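Local structure of regulator of nonsense transcripts 2 (Homo sapiens, 2WJV) at residues D66-V71 with V87-Q92. The protein acts in nonsense-mediated mRNA decay, where its C-terminal region probably serves to bind the helicase UPF1. Numbering follows the deposited sequence.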
loop_
_atom_site.group_PDB
_atom_site.type_symbol
_atom_site.label_atom_id
_atom_site.label_comp_id
_atom_site.label_asym_id
_atom_site.label_seq_id
_atom_site.Cartn_x
_atom_site.Cartn_y
_atom_site.Cartn_z
ATOM N N ASP C 66 -7.104 -30.987 28.840
ATOM C CA ASP C 66 -7.156 -32.432 29.041
ATOM C C ASP C 66 -8.604 -32.915 28.965
ATOM O O ASP C 66 -9.528 -32.224 29.407
ATOM C CB ASP C 66 -6.517 -32.827 30.377
ATOM C CG ASP C 66 -5.920 -34.230 30.348
ATOM O OD1 ASP C 66 -6.502 -35.118 29.682
ATOM O OD2 ASP C 66 -4.864 -34.443 30.990
ATOM N N THR C 67 -8.784 -34.115 28.415
ATOM C CA THR C 67 -10.081 -34.561 27.906
ATOM C C THR C 67 -10.405 -35.997 28.277
ATOM O O THR C 67 -9.590 -36.695 28.864
ATOM C CB THR C 67 -10.110 -34.421 26.365
ATOM O OG1 THR C 67 -10.932 -33.307 26.003
ATOM C CG2 THR C 67 -10.644 -35.687 25.693
ATOM N N MET C 68 -11.616 -36.418 27.934
ATOM C CA MET C 68 -12.040 -37.796 28.096
ATOM C C MET C 68 -12.908 -38.217 26.906
ATOM O O MET C 68 -13.855 -37.510 26.553
ATOM C CB MET C 68 -12.834 -37.922 29.394
ATOM C CG MET C 68 -13.369 -39.296 29.710
ATOM S SD MET C 68 -14.398 -39.209 31.177
ATOM C CE MET C 68 -14.224 -40.891 31.801
ATOM N N PRO C 69 -12.593 -39.374 26.291
ATOM C CA PRO C 69 -13.404 -39.884 25.186
ATOM C C PRO C 69 -14.735 -40.528 25.619
ATOM O O PRO C 69 -14.769 -41.321 26.561
ATOM C CB PRO C 69 -12.487 -40.929 24.544
ATOM C CG PRO C 69 -11.666 -41.424 25.656
ATOM C CD PRO C 69 -11.421 -40.233 26.537
ATOM N N PHE C 70 -15.812 -40.160 24.919
ATOM C CA PHE C 70 -17.118 -40.816 25.026
ATOM C C PHE C 70 -17.576 -41.238 23.631
ATOM O O PHE C 70 -17.181 -40.628 22.638
ATOM C CB PHE C 70 -18.161 -39.860 25.625
ATOM C CG PHE C 70 -18.238 -39.888 27.136
ATOM C CD1 PHE C 70 -17.408 -39.078 27.908
ATOM C CD2 PHE C 70 -19.158 -40.703 27.782
ATOM C CE1 PHE C 70 -17.481 -39.089 29.306
ATOM C CE2 PHE C 70 -19.239 -40.724 29.182
ATOM C CZ PHE C 70 -18.395 -39.910 29.943
ATOM N N VAL C 71 -18.411 -42.271 23.566
ATOM C CA VAL C 71 -19.018 -42.726 22.315
ATOM C C VAL C 71 -20.390 -42.089 22.146
ATOM O O VAL C 71 -21.107 -41.891 23.120
ATOM C CB VAL C 71 -19.178 -44.259 22.305
ATOM C CG1 VAL C 71 -20.049 -44.720 21.137
ATOM C CG2 VAL C 71 -17.817 -44.920 22.262
ATOM N N VAL C 87 -14.813 -35.356 25.659
ATOM C CA VAL C 87 -15.465 -34.579 26.713
ATOM C C VAL C 87 -14.385 -34.049 27.647
ATOM O O VAL C 87 -13.497 -34.805 28.029
ATOM C CB VAL C 87 -16.463 -35.439 27.512
ATOM C CG1 VAL C 87 -17.174 -34.598 28.552
ATOM C CG2 VAL C 87 -17.477 -36.097 26.581
ATOM N N PRO C 88 -14.442 -32.750 28.013
ATOM C CA PRO C 88 -13.358 -32.176 28.814
ATOM C C PRO C 88 -13.512 -32.515 30.281
ATOM O O PRO C 88 -14.604 -32.912 30.701
ATOM C CB PRO C 88 -13.504 -30.666 28.593
ATOM C CG PRO C 88 -14.897 -30.448 28.124
ATOM C CD PRO C 88 -15.531 -31.781 27.810
ATOM N N MET C 89 -12.431 -32.361 31.050
ATOM C CA MET C 89 -12.452 -32.659 32.495
ATOM C C MET C 89 -13.225 -31.585 33.270
ATOM O O MET C 89 -13.809 -31.872 34.322
ATOM C CB MET C 89 -11.028 -32.815 33.049
ATOM C CG MET C 89 -10.196 -33.911 32.384
ATOM S SD MET C 89 -10.880 -35.576 32.543
ATOM C CE MET C 89 -12.116 -35.569 31.263
ATOM N N SER C 90 -13.207 -30.358 32.739
ATOM C CA SER C 90 -14.115 -29.283 33.155
ATOM C C SER C 90 -15.546 -29.790 33.405
ATOM O O SER C 90 -16.062 -29.681 34.516
ATOM C CB SER C 90 -14.153 -28.184 32.078
ATOM O OG SER C 90 -13.006 -27.350 32.136
ATOM N N SER C 91 -16.159 -30.365 32.372
ATOM C CA SER C 91 -17.586 -30.709 32.383
ATOM C C SER C 91 -18.012 -31.596 33.549
ATOM O O SER C 91 -17.204 -32.332 34.104
ATOM C CB SER C 91 -17.967 -31.421 31.084
ATOM O OG SER C 91 -17.637 -32.799 31.163
ATOM N N GLN C 92 -19.303 -31.537 33.873
ATOM C CA GLN C 92 -19.893 -32.333 34.962
ATOM C C GLN C 92 -20.011 -33.810 34.595
ATOM O O GLN C 92 -20.171 -34.658 35.478
ATOM C CB GLN C 92 -21.302 -31.840 35.317
ATOM C CG GLN C 92 -21.417 -30.382 35.708
ATOM C CD GLN C 92 -22.857 -29.974 35.958
ATOM O OE1 GLN C 92 -23.612 -30.693 36.615
ATOM N NE2 GLN C 92 -23.242 -28.811 35.441
#
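Phe-70 and Val-87 form the tightly packed part of this contact: CG2 of Val-87 comes obliquely to the CD1 corner of the Phe-70 ring, CD1 to CG2 3.3 Å. Chi1 of -89° sets Phe-70 CG beside the backbone N; the ring also packs on Leu-93 of helix 92-96, and Phe-70 and Val-87 are both buried. An alanine in place of Phe-70 would probably open a gap beside Val-87 CG2 and leave Leu-93 without this ring to pack on. Backbone bonds join the strands next to this pair: Met-68 N donates to Val-87 O, a bond modelled too short for its length to be trusted, and Val-87 N returns the bond to Met-68 O. The other end is looser and more open to solvent. There Met-89 N reaches Asp-66 O by a weak bond of 3.3 Å, and chi1 of -59° sets Met-89 CG beside its backbone N, 3.5 Å from that same Asp-66 O. Asp-66 itself is exposed, its OD1 taking the N-H of Thr-67 at 2.8 Å through the anti lone pair. Val-71 pairs with a parallel strand of the other protein's chain. This is the open end of an antiparallel beta hairpin, extended into an intermolecular sheet.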